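Local coordinates for CurD (Moorea producens 3L, PDB 5KP7), which probably catalyses a hydroxymethylglutaryl-CoA synthase-type condensation and binds 4'-phosphopantetheine, at residues A[74-77]-A[78-82]; A[117-120]-A[121-125]; A[143-146]-A[147-151]; A[338-341]-A[342-345]; A[361-365]-A[366-370]. The protein carries 3 engineered substitutions. All coordinates share one frame; numbering follows the deposited sequence.

Contact 1. Residues A[74-77]-A[78-82]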
loop_
_atom_site.group_PDB
_atom_site.type_symbol
_atom_site.label_atom_id
_atom_site.label_comp_id
_atom_site.label_asym_id
_atom_site.label_seq_id
_atom_site.Cartn_x
_atom_site.Cartn_y
_atom_site.Cartn_z
ATOM N N ASP A 74 4.544 -14.732 -10.062
ATOM C CA ASP A 74 5.265 -13.494 -10.267
ATOM C C ASP A 74 4.237 -12.360 -10.416
ATOM O O ASP A 74 3.032 -12.595 -10.276
ATOM C CB ASP A 74 6.275 -13.671 -11.421
ATOM C CG ASP A 74 5.641 -13.695 -12.790
ATOM O OD1 ASP A 74 4.419 -13.467 -12.885
ATOM O OD2 ASP A 74 6.391 -13.922 -13.772
ATOM N N PRO A 75 4.675 -11.122 -10.672
ATOM C CA PRO A 75 3.695 -10.052 -10.761
ATOM C C PRO A 75 2.721 -10.192 -11.915
ATOM O O PRO A 75 1.615 -9.714 -11.817
ATOM C CB PRO A 75 4.553 -8.786 -10.863
ATOM C CG PRO A 75 5.807 -9.161 -10.172
ATOM C CD PRO A 75 6.051 -10.595 -10.554
ATOM N N VAL A 76 3.115 -10.865 -12.996
ATOM C CA VAL A 76 2.204 -11.147 -14.105
ATOM C C VAL A 76 1.101 -12.097 -13.666
ATOM O O VAL A 76 -0.074 -11.855 -13.904
ATOM C CB VAL A 76 2.967 -11.737 -15.333
ATOM C CG1 VAL A 76 2.002 -12.197 -16.420
ATOM C CG2 VAL A 76 3.957 -10.715 -15.894
ATOM N N SER A 77 1.470 -13.226 -13.063
ATOM C CA SER A 77 0.479 -14.185 -12.632
ATOM C C SER A 77 -0.444 -13.591 -11.561
ATOM O O SER A 77 -1.656 -13.807 -11.622
ATOM C CB SER A 77 1.126 -15.517 -12.209
ATOM O OG SER A 77 1.766 -15.474 -10.964
ATOM N N TYR A 78 0.110 -12.779 -10.652
ATOM C CA TYR A 78 -0.713 -12.090 -9.672
ATOM C C TYR A 78 -1.722 -11.179 -10.397
ATOM O O TYR A 78 -2.912 -11.157 -10.045
ATOM C CB TYR A 78 0.170 -11.277 -8.712
ATOM C CG TYR A 78 0.463 -11.955 -7.407
ATOM C CD1 TYR A 78 1.242 -13.109 -7.345
ATOM C CD2 TYR A 78 -0.036 -11.449 -6.203
ATOM C CE1 TYR A 78 1.505 -13.728 -6.120
ATOM C CE2 TYR A 78 0.228 -12.064 -5.000
ATOM C CZ TYR A 78 1.015 -13.170 -4.946
ATOM O OH TYR A 78 1.224 -13.759 -3.702
ATOM N N ALA A 79 -1.229 -10.405 -11.361
ATOM C CA ALA A 79 -2.062 -9.484 -12.120
ATOM C C ALA A 79 -3.187 -10.165 -12.874
ATOM O O ALA A 79 -4.339 -9.700 -12.860
ATOM C CB ALA A 79 -1.220 -8.667 -13.087
ATOM N N VAL A 80 -2.863 -11.263 -13.572
ATOM C CA VAL A 80 -3.864 -12.003 -14.310
ATOM C C VAL A 80 -4.929 -12.581 -13.363
ATOM O O VAL A 80 -6.117 -12.527 -13.658
ATOM C CB VAL A 80 -3.214 -13.080 -15.212
ATOM C CG1 VAL A 80 -4.279 -14.011 -15.805
ATOM C CG2 VAL A 80 -2.366 -12.423 -16.304
ATOM N N ASN A 81 -4.509 -13.141 -12.227
ATOM C CA ASN A 81 -5.456 -13.650 -11.257
ATOM C C ASN A 81 -6.364 -12.563 -10.670
ATOM O O ASN A 81 -7.556 -12.831 -10.399
ATOM C CB ASN A 81 -4.723 -14.448 -10.186
ATOM C CG ASN A 81 -4.183 -15.763 -10.724
ATOM O OD1 ASN A 81 -4.836 -16.430 -11.512
ATOM N ND2 ASN A 81 -3.012 -16.157 -10.269
ATOM N N ALA A 82 -5.830 -11.341 -10.508
ATOM C CA ALA A 82 -6.647 -10.224 -10.045
ATOM C C ALA A 82 -7.666 -9.791 -11.108
ATOM O O ALA A 82 -8.829 -9.490 -10.781
ATOM C CB ALA A 82 -5.764 -9.067 -9.643
#
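Asp74 O accepts from Tyr78 N at 3.0 Å and opens the first turn of helix 75-89. A capping box closes this helix start. Ser77 N donates to Asp74 OD1 over 3.0 Å, and Asp74 N donates to Ser77 OG over 3.0 Å. The serine hydroxyl reaches back because OG sits between its own backbone N and carbonyl carbon (chi1 75°). Asp74 OD2 is held by Tyr440 OH and Arg438, which ties the cap to strand 437-442.

One turn on, Asn81 lies along the carbonyl of Ser77. Its CB is 3.4 Å from Ser77 O. CG is anti to the carbonyl carbon (chi1 -70°), and this keeps the amide near the same oxygen. ND2 ends 3.0 Å from Ser77 O, but the angle is too poor for a hydrogen bond. OD1 turns to Leu428 N, which donates to it. Ser77 O itself takes the ordinary helical bond from Asn81 N.

Tyr78 leaves the helix on another side. Its ring has Ser77 OG at the edge, and it meets Tyr36 edge-to-face. All the touching residues here are buried. The helix is wedged against strand 161-168, strand 437-442 and helix 115-123, and the polar cap atoms named here have protein partners. Val76 and Val80 stand one turn apart on the apolar flank. Their methyls only just meet, Val76 CG1 lying 4.4 Å from Val80 CG2.

Contact 2. Residues A[117-120]-A[121-125]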
loop_
_atom_site.group_PDB
_atom_site.type_symbol
_atom_site.label_atom_id
_atom_site.label_comp_id
_atom_site.label_asym_id
_atom_site.label_seq_id
_atom_site.Cartn_x
_atom_site.Cartn_y
_atom_site.Cartn_z
ATOM N N THR A 117 1.939 -6.709 -21.781
ATOM C CA THR A 117 1.928 -7.611 -22.953
ATOM C C THR A 117 1.531 -9.053 -22.587
ATOM O O THR A 117 0.635 -9.634 -23.199
ATOM C CB THR A 117 3.294 -7.605 -23.668
ATOM O OG1 THR A 117 4.347 -7.986 -22.766
ATOM C CG2 THR A 117 3.618 -6.203 -24.168
ATOM N N TYR A 118 2.124 -9.598 -21.538
ATOM C CA TYR A 118 1.734 -10.921 -21.020
ATOM C C TYR A 118 0.317 -10.930 -20.512
ATOM O O TYR A 118 -0.429 -11.864 -20.748
ATOM C CB TYR A 118 2.659 -11.343 -19.885
ATOM C CG TYR A 118 4.053 -11.735 -20.300
ATOM C CD1 TYR A 118 4.278 -12.917 -20.998
ATOM C CD2 TYR A 118 5.153 -11.031 -19.876
ATOM C CE1 TYR A 118 5.563 -13.317 -21.337
ATOM C CE2 TYR A 118 6.449 -11.423 -20.210
ATOM C CZ TYR A 118 6.635 -12.583 -20.952
ATOM O OH TYR A 118 7.923 -12.984 -21.271
ATOM N N ILE A 119 -0.076 -9.864 -19.825
ATOM C CA ILE A 119 -1.419 -9.760 -19.269
ATOM C C ILE A 119 -2.466 -9.776 -20.386
ATOM O O ILE A 119 -3.451 -10.524 -20.345
ATOM C CB ILE A 119 -1.537 -8.541 -18.338
ATOM C CG1 ILE A 119 -0.703 -8.762 -17.069
ATOM C CG2 ILE A 119 -2.980 -8.263 -17.972
ATOM C CD1 ILE A 119 -0.299 -7.484 -16.355
ATOM N N GLN A 120 -2.239 -8.987 -21.427
ATOM C CA GLN A 120 -3.113 -8.992 -22.592
ATOM C C GLN A 120 -3.246 -10.390 -23.212
ATOM O O GLN A 120 -4.357 -10.820 -23.565
ATOM C CB GLN A 120 -2.591 -7.992 -23.615
ATOM C CG GLN A 120 -3.353 -7.930 -24.943
ATOM C CD GLN A 120 -2.424 -7.810 -26.139
ATOM O OE1 GLN A 120 -1.302 -8.328 -26.132
ATOM N NE2 GLN A 120 -2.864 -7.090 -27.151
ATOM N N GLU A 121 -2.121 -11.063 -23.374
ATOM C CA GLU A 121 -2.082 -12.410 -23.964
ATOM C C GLU A 121 -2.951 -13.397 -23.191
ATOM O O GLU A 121 -3.818 -14.091 -23.756
ATOM C CB GLU A 121 -0.637 -12.912 -24.006
ATOM C CG GLU A 121 -0.430 -14.327 -24.525
ATOM C CD GLU A 121 -0.799 -14.508 -25.974
ATOM O OE1 GLU A 121 -0.758 -13.536 -26.761
ATOM O OE2 GLU A 121 -1.114 -15.659 -26.367
ATOM N N TYR A 122 -2.717 -13.470 -21.896
ATOM C CA TYR A 122 -3.391 -14.481 -21.088
ATOM C C TYR A 122 -4.830 -14.136 -20.750
ATOM O O TYR A 122 -5.619 -15.027 -20.477
ATOM C CB TYR A 122 -2.549 -14.815 -19.852
ATOM C CG TYR A 122 -1.388 -15.693 -20.230
ATOM C CD1 TYR A 122 -0.174 -15.137 -20.625
ATOM C CD2 TYR A 122 -1.486 -17.076 -20.160
ATOM C CE1 TYR A 122 0.912 -15.931 -21.010
ATOM C CE2 TYR A 122 -0.402 -17.879 -20.522
ATOM C CZ TYR A 122 0.794 -17.311 -20.939
ATOM O OH TYR A 122 1.882 -18.116 -21.282
ATOM N N LEU A 123 -5.224 -12.873 -20.839
ATOM C CA LEU A 123 -6.633 -12.510 -20.664
ATOM C C LEU A 123 -7.390 -12.508 -21.994
ATOM O O LEU A 123 -8.600 -12.385 -21.992
ATOM C CB LEU A 123 -6.766 -11.147 -20.006
ATOM C CG LEU A 123 -6.333 -11.035 -18.524
ATOM C CD1 LEU A 123 -6.381 -9.571 -18.108
ATOM C CD2 LEU A 123 -7.164 -11.875 -17.593
ATOM N N GLY A 124 -6.698 -12.684 -23.115
ATOM C CA GLY A 124 -7.347 -12.738 -24.428
ATOM C C GLY A 124 -7.868 -11.405 -24.918
ATOM O O GLY A 124 -8.900 -11.353 -25.585
ATOM N N LEU A 125 -7.187 -10.318 -24.583
ATOM C CA LEU A 125 -7.664 -8.976 -24.915
ATOM C C LEU A 125 -7.371 -8.632 -26.364
ATOM O O LEU A 125 -6.597 -9.309 -27.034
ATOM C CB LEU A 125 -7.047 -7.942 -23.952
ATOM C CG LEU A 125 -7.347 -8.154 -22.473
ATOM C CD1 LEU A 125 -6.742 -6.999 -21.688
ATOM C CD2 LEU A 125 -8.846 -8.238 -22.201
HETATM O O HOH W 1 -0.645 -10.884 -26.992
#
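Ile119 and Leu123 run alongside each other from the same flank of helix 115-123, the inner one. Ile119 CG2 is 3.6 Å from Leu123 CD1. Both face helix 75-89 and strand 161-168. Leu125 joins this apolar side, its CB 3.8 Å from Gln120 CG. The helix is the crossover of a beta-alpha-beta unit, between strands 98-104 and 130-134, and it ends in a Schellman motif. Gly124 has positive phi (72°), and Leu125 N reaches back to Gln120 O at 3.0 Å, in the carbonyl plane. The turn brings Leu125 onto Ile98 and Val101 of strand 98-104.

At the edge of the Tyr122 ring, in its plane, sits Tyr118 O, 3.3 Å from Tyr122 CD1. Tyr122 OH is hydrogen-bonded to Tyr440 N.

The outer side is looser. Gln120 and Glu121 do not bond directly. A water donates to Gln120 OE1 at 2.8 Å and to Glu121 OE1 at 2.7 Å. Gln120 NE2 is held by Ser126 O, which leaves OE1 turned to the water. Two acceptors can share one water because it supplies both hydrogens. The join is therefore likely to be more adaptable than the methyl packing inside.

Contact 3. Residues A[143-146]-A[147-151]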
loop_
_atom_site.group_PDB
_atom_site.type_symbol
_atom_site.label_atom_id
_atom_site.label_comp_id
_atom_site.label_asym_id
_atom_site.label_seq_id
_atom_site.Cartn_x
_atom_site.Cartn_y
_atom_site.Cartn_z
ATOM N N ALA A 143 -1.417 6.774 -10.147
ATOM C CA ALA A 143 -1.047 7.378 -11.420
ATOM C C ALA A 143 -1.747 6.679 -12.603
ATOM O O ALA A 143 -2.299 7.343 -13.507
ATOM C CB ALA A 143 0.458 7.382 -11.579
ATOM N N GLY A 144 -1.748 5.344 -12.613
ATOM C CA GLY A 144 -2.437 4.582 -13.654
ATOM C C GLY A 144 -3.926 4.848 -13.689
ATOM O O GLY A 144 -4.528 5.046 -14.770
ATOM N N LEU A 145 -4.546 4.878 -12.507
ATOM C CA LEU A 145 -5.964 5.160 -12.436
ATOM C C LEU A 145 -6.282 6.555 -12.990
ATOM O O LEU A 145 -7.235 6.731 -13.737
ATOM C CB LEU A 145 -6.461 5.043 -10.993
ATOM C CG LEU A 145 -7.919 5.445 -10.725
ATOM C CD1 LEU A 145 -8.951 4.704 -11.576
ATOM C CD2 LEU A 145 -8.217 5.289 -9.236
ATOM N N GLN A 146 -5.475 7.546 -12.633
ATOM C CA GLN A 146 -5.687 8.900 -13.150
ATOM C C GLN A 146 -5.522 8.970 -14.654
ATOM O O GLN A 146 -6.271 9.682 -15.308
ATOM C CB GLN A 146 -4.788 9.909 -12.429
ATOM C CG GLN A 146 -5.152 10.060 -10.944
ATOM C CD GLN A 146 -6.567 10.569 -10.716
ATOM O OE1 GLN A 146 -7.102 11.340 -11.513
ATOM N NE2 GLN A 146 -7.187 10.131 -9.646
ATOM N N MET A 147 -4.566 8.235 -15.211
ATOM C CA MET A 147 -4.388 8.213 -16.697
ATOM C C MET A 147 -5.613 7.582 -17.374
ATOM O O MET A 147 -6.086 8.068 -18.403
ATOM C CB MET A 147 -3.097 7.455 -17.074
ATOM C CG MET A 147 -1.795 8.143 -16.652
ATOM S SD MET A 147 -1.615 9.907 -16.940
ATOM C CE MET A 147 -2.042 10.574 -15.337
ATOM N N ALA A 148 -6.148 6.527 -16.754
ATOM C CA ALA A 148 -7.345 5.839 -17.274
ATOM C C ALA A 148 -8.574 6.754 -17.216
ATOM O O ALA A 148 -9.349 6.825 -18.173
ATOM C CB ALA A 148 -7.575 4.523 -16.537
ATOM N N ILE A 149 -8.740 7.438 -16.088
ATOM C CA ILE A 149 -9.819 8.426 -15.932
ATOM C C ILE A 149 -9.733 9.454 -17.076
ATOM O O ILE A 149 -10.730 9.804 -17.724
ATOM C CB ILE A 149 -9.719 9.119 -14.554
ATOM C CG1 ILE A 149 -10.166 8.143 -13.463
ATOM C CG2 ILE A 149 -10.564 10.413 -14.519
ATOM C CD1 ILE A 149 -9.701 8.499 -12.060
ATOM N N ASN A 150 -8.525 9.951 -17.313
ATOM C CA ASN A 150 -8.363 10.964 -18.356
ATOM C C ASN A 150 -8.566 10.450 -19.763
ATOM O O ASN A 150 -8.973 11.227 -20.632
ATOM C CB ASN A 150 -7.043 11.710 -18.221
ATOM C CG ASN A 150 -6.988 12.552 -16.960
ATOM O OD1 ASN A 150 -8.008 12.731 -16.251
ATOM N ND2 ASN A 150 -5.781 13.023 -16.633
ATOM N N LEU A 151 -8.308 9.175 -20.015
ATOM C CA LEU A 151 -8.708 8.586 -21.312
ATOM C C LEU A 151 -10.230 8.738 -21.514
ATOM O O LEU A 151 -10.689 9.235 -22.550
ATOM C CB LEU A 151 -8.288 7.116 -21.421
ATOM C CG LEU A 151 -8.842 6.375 -22.650
ATOM C CD1 LEU A 151 -8.247 6.942 -23.941
ATOM C CD2 LEU A 151 -8.557 4.875 -22.530
HETATM O O HOH W 2 -8.187 12.977 -13.462
#
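Ala143 O accepts from Met147 N and starts a regular run of i to i+4 bonds. The segment is the middle of helix 140-154, an amphipathic helix lying against the sheet of this thiolase-like fold. Met147 folds back over the first turn. Its CG is 3.3 Å from Ala143 O, and bends at chi2 and chi3 bring CE within 3.7 Å of Ala143 O as well. The thioether therefore lies along the helix surface.

Gly144 comes next. It has no side chain, and its carbonyl receives Ala148 N at 3.0 Å. Ala148 CB also touches Gly144 O and packs on Val201 of strand 195-202.

Leu145 carries the buried side. Its CG meets Ile149 CD1 at 3.8 Å, the two side chains slanting across each other. Ile149 CG1 also presses on Leu145 O, at 3.3 Å. Around them are Leu199, Val201, Tyr359 and Ile210, from three strands of the sheet.

Gln146 stands at the border. Its chain bends at chi2 and runs alongside Ile149. The amide lies against the isoleucine methyl: NE2 is 3.8 Å from Ile149 CD1, and CD and OE1 are hardly farther. One flank of the amide is thus apolar, while its oxygen takes a water. There a single water joins two turns, donating to Gln146 OE1 at 2.8 Å and to Asn150 OD1 at 2.8 Å.

Contact 4. Residues A[338-341]-A[342-345]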
loop_
_atom_site.group_PDB
_atom_site.type_symbol
_atom_site.label_atom_id
_atom_site.label_comp_id
_atom_site.label_asym_id
_atom_site.label_seq_id
_atom_site.Cartn_x
_atom_site.Cartn_y
_atom_site.Cartn_z
ATOM N N ASP A 338 -20.410 0.904 5.940
ATOM C CA ASP A 338 -21.864 0.932 5.764
ATOM C C ASP A 338 -22.207 1.779 4.552
ATOM O O ASP A 338 -21.833 2.974 4.508
ATOM C CB ASP A 338 -22.523 1.544 6.998
ATOM C CG ASP A 338 -24.027 1.449 6.943
ATOM O OD1 ASP A 338 -24.635 2.141 6.107
ATOM O OD2 ASP A 338 -24.604 0.703 7.754
ATOM N N PHE A 339 -22.877 1.165 3.576
ATOM C CA PHE A 339 -23.281 1.845 2.336
ATOM C C PHE A 339 -24.785 1.728 2.154
ATOM O O PHE A 339 -25.283 1.606 1.051
ATOM C CB PHE A 339 -22.448 1.323 1.141
ATOM C CG PHE A 339 -21.017 1.615 1.309
ATOM C CD1 PHE A 339 -20.235 0.801 2.115
ATOM C CD2 PHE A 339 -20.450 2.774 0.774
ATOM C CE1 PHE A 339 -18.930 1.132 2.380
ATOM C CE2 PHE A 339 -19.120 3.090 1.013
ATOM C CZ PHE A 339 -18.367 2.257 1.837
ATOM N N SER A 340 -25.525 1.826 3.252
ATOM C CA SER A 340 -27.000 1.813 3.139
ATOM C C SER A 340 -27.538 3.091 2.455
ATOM O O SER A 340 -28.671 3.108 2.013
ATOM C CB SER A 340 -27.635 1.577 4.500
ATOM O OG SER A 340 -27.188 2.538 5.412
ATOM N N THR A 341 -26.712 4.145 2.370
ATOM C CA THR A 341 -26.939 5.328 1.553
ATOM C C THR A 341 -25.601 5.649 0.837
ATOM O O THR A 341 -24.579 5.168 1.295
ATOM C CB THR A 341 -27.384 6.485 2.453
ATOM O OG1 THR A 341 -27.735 7.612 1.661
ATOM C CG2 THR A 341 -26.358 6.892 3.441
ATOM N N PRO A 342 -25.599 6.447 -0.265
ATOM C CA PRO A 342 -24.285 6.679 -0.904
ATOM C C PRO A 342 -23.286 7.373 0.010
ATOM O O PRO A 342 -23.683 8.217 0.835
ATOM C CB PRO A 342 -24.624 7.559 -2.118
ATOM C CG PRO A 342 -26.051 7.211 -2.435
ATOM C CD PRO A 342 -26.697 6.986 -1.093
ATOM N N ARG A 343 -22.011 6.999 -0.126
ATOM C CA ARG A 343 -20.943 7.498 0.746
ATOM C C ARG A 343 -19.784 8.027 -0.082
ATOM O O ARG A 343 -19.482 7.496 -1.151
ATOM C CB ARG A 343 -20.401 6.380 1.639
ATOM C CG ARG A 343 -21.445 5.602 2.418
ATOM C CD ARG A 343 -22.104 6.436 3.515
ATOM N NE ARG A 343 -22.914 5.565 4.366
ATOM C CZ ARG A 343 -23.798 5.979 5.275
ATOM N NH1 ARG A 343 -24.034 7.288 5.476
ATOM N NH2 ARG A 343 -24.490 5.074 5.979
ATOM N N ARG A 344 -19.128 9.060 0.445
ATOM C CA ARG A 344 -17.937 9.618 -0.177
ATOM C C ARG A 344 -16.712 9.150 0.578
ATOM O O ARG A 344 -16.670 9.161 1.819
ATOM C CB ARG A 344 -18.006 11.144 -0.243
ATOM C CG ARG A 344 -16.707 11.791 -0.741
ATOM C CD ARG A 344 -16.913 13.227 -1.173
ATOM N NE ARG A 344 -17.556 13.331 -2.489
ATOM C CZ ARG A 344 -18.814 13.701 -2.731
ATOM N NH1 ARG A 344 -19.667 14.019 -1.751
ATOM N NH2 ARG A 344 -19.235 13.762 -3.980
ATOM N N ILE A 345 -15.731 8.669 -0.196
ATOM C CA ILE A 345 -14.485 8.161 0.330
ATOM C C ILE A 345 -13.345 9.048 -0.129
ATOM O O ILE A 345 -13.197 9.301 -1.336
ATOM C CB ILE A 345 -14.233 6.706 -0.160
ATOM C CG1 ILE A 345 -15.449 5.784 0.171
ATOM C CG2 ILE A 345 -12.946 6.163 0.447
ATOM C CD1 ILE A 345 -15.284 4.348 -0.351
HETATM O O HOH W 3 -25.909 9.496 1.603
#
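The Arg343 guanidinium has Thr341 CG2 over one face, 3.1 Å from NH1 and set toward the rim. At its edge is the backbone carbonyl of Asp338, which accepts from Arg343 NE at 2.8 Å. Arg343 NH2 donates in the guanidinium plane to Asp338 OD1 at 2.9 Å, a salt bridge. NE and NH2 thus both bind Asp338, one at its backbone carbonyl and one at its carboxylate. The Phe339 ring is turned 69° from the guanidinium and meets the aliphatic part of the chain instead, with CD2 3.4 Å from Arg343 CG.

This pair of bonds closes the loop between helix 325-336 and strand 343-351, and the loop contains an Asx turn at Asp338. Asp338 OD1 accepts from Ser340 N at 3.0 Å, and from Ser340 OG on its syn lone pair. With NH2, which comes from above the carboxylate plane, three donors hold this one oxygen.

Arg343 reaches back because its chain bends at chi2 (-69°). A leucine in its place would probably leave the Asp338 carboxylate without its counter-charge and the carbonyl of Asp338 without this donor.

A water also joins Thr341 OG1 to Pro342 O, which accepts from it at 2.7 Å.

Contact 5. Residues A[361-365]-A[366-370]. Engineered in segment 366-370: Ala368 (natural residue Lys), Ala369 (natural residue Gln).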
loop_
_atom_site.group_PDB
_atom_site.type_symbol
_atom_site.label_atom_id
_atom_site.label_comp_id
_atom_site.label_asym_id
_atom_site.label_seq_id
_atom_site.Cartn_x
_atom_site.Cartn_y
_atom_site.Cartn_z
ATOM N N GLY A 361 -14.194 9.894 -4.313
ATOM C CA GLY A 361 -15.323 9.449 -5.107
ATOM C C GLY A 361 -16.427 8.900 -4.233
ATOM O O GLY A 361 -16.305 8.917 -3.004
ATOM N N VAL A 362 -17.463 8.378 -4.883
ATOM C CA VAL A 362 -18.682 7.932 -4.216
ATOM C C VAL A 362 -19.004 6.483 -4.545
ATOM O O VAL A 362 -18.831 6.042 -5.693
ATOM C CB VAL A 362 -19.862 8.842 -4.616
ATOM C CG1 VAL A 362 -21.206 8.317 -4.102
ATOM C CG2 VAL A 362 -19.609 10.260 -4.134
ATOM N N VAL A 363 -19.471 5.760 -3.529
ATOM C CA VAL A 363 -19.961 4.398 -3.646
ATOM C C VAL A 363 -21.441 4.382 -3.223
ATOM O O VAL A 363 -21.800 4.938 -2.171
ATOM C CB VAL A 363 -19.171 3.483 -2.703
ATOM C CG1 VAL A 363 -19.692 2.059 -2.764
ATOM C CG2 VAL A 363 -17.699 3.532 -3.067
ATOM N N THR A 364 -22.280 3.746 -4.041
ATOM C CA THR A 364 -23.709 3.630 -3.757
ATOM C C THR A 364 -23.999 2.280 -3.106
ATOM O O THR A 364 -23.190 1.359 -3.171
ATOM C CB THR A 364 -24.550 3.711 -5.054
ATOM O OG1 THR A 364 -24.220 2.609 -5.901
ATOM C CG2 THR A 364 -24.261 4.985 -5.812
ATOM N N PRO A 365 -25.211 2.123 -2.525
ATOM C CA PRO A 365 -25.578 0.795 -2.008
ATOM C C PRO A 365 -25.516 -0.296 -3.069
ATOM O O PRO A 365 -25.128 -1.412 -2.798
ATOM C CB PRO A 365 -27.027 0.980 -1.505
ATOM C CG PRO A 365 -27.251 2.451 -1.416
ATOM C CD PRO A 365 -26.177 3.175 -2.149
ATOM N N GLU A 366 -25.866 0.060 -4.287
ATOM C CA GLU A 366 -25.838 -0.867 -5.418
ATOM C C GLU A 366 -24.405 -1.304 -5.743
ATOM O O GLU A 366 -24.132 -2.503 -5.933
ATOM C CB GLU A 366 -26.490 -0.197 -6.648
ATOM C CG GLU A 366 -27.993 -0.008 -6.512
ATOM C CD GLU A 366 -28.459 1.157 -5.614
ATOM O OE1 GLU A 366 -27.674 2.130 -5.329
ATOM O OE2 GLU A 366 -29.659 1.059 -5.176
ATOM N N GLY A 367 -23.496 -0.334 -5.805
ATOM C CA GLY A 367 -22.078 -0.597 -5.973
ATOM C C GLY A 367 -21.479 -1.482 -4.885
ATOM O O GLY A 367 -20.736 -2.414 -5.178
ATOM N N ALA A 368 -21.827 -1.200 -3.619
ATOM C CA ALA A 368 -21.338 -2.013 -2.510
ATOM C C ALA A 368 -21.854 -3.435 -2.612
ATOM O O ALA A 368 -21.119 -4.367 -2.309
ATOM C CB ALA A 368 -21.726 -1.411 -1.159
ATOM N N ALA A 369 -23.102 -3.607 -3.060
ATOM C CA ALA A 369 -23.666 -4.953 -3.235
ATOM C C ALA A 369 -22.916 -5.722 -4.313
ATOM O O ALA A 369 -22.604 -6.892 -4.120
ATOM C CB ALA A 369 -25.147 -4.885 -3.537
ATOM N N ILE A 370 -22.609 -5.072 -5.433
ATOM C CA ILE A 370 -21.771 -5.704 -6.479
ATOM C C ILE A 370 -20.406 -6.081 -5.912
ATOM O O ILE A 370 -19.928 -7.209 -6.091
ATOM C CB ILE A 370 -21.628 -4.814 -7.739
ATOM C CG1 ILE A 370 -22.995 -4.635 -8.441
ATOM C CG2 ILE A 370 -20.622 -5.423 -8.712
ATOM C CD1 ILE A 370 -23.037 -3.435 -9.369
#
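Thr364 OG1 accepts from Gly367 N at 3.0 Å, a nearly straight capping bond (169°). Thr364 is the N-cap of helix 365-372. Its own carbonyl takes Ala368 N at 2.9 Å, and Pro365 O takes Ala369 N. With chi1 at 63°, OG1 is folded in over the backbone, within reach of Gly367 N. A valine here would probably leave Gly367 N without its cap and let the first turn fray.

Glu366 bends at chi2 and lays its carboxylate back over the helix start. Its OE1 is 3.5 Å from Thr364 CB and 3.7 Å from Pro365 CD, beside the proline ring.

Farther out, Val363 ends strand 355-363 and pairs by backbone with Arg343. Its CG1 lies 4.3 Å from CB of Ala368, an engineered residue, as is Ala369. Phe339 and Ile334 pack on both Val363 and Ala368, so these two side chains pack across the junction of strand and helix.

Pro365 has no N-H to offer. Gly367 N, which no helical carbonyl before it serves, is met by the threonine hydroxyl. The Glu366 carboxylate near this end is likely to be favoured by the helix dipole.

Contact 1 is the buried one. Contacts 2 to 5 are each part buried, part exposed. Contacts 1 and 2 lie on neighbouring helices that pack together, with Ala79 CB 3.6 Å from Ile119 CD1. Contacts 1 and 5 both cap a helix start by a side chain, contact 1 with an aspartate and contact 5 with a threonine, while contact 2 closes a helix end. Contacts 4 and 5 meet on adjacent antiparallel strands, one with the loop before its strand, the other with the helix after it. Contact 3 touches none of the others. Polar groups are met by protein in contact 1, and partly by bridging waters in contacts 2, 3 and 4. Contact 4 alone has an internal salt bridge.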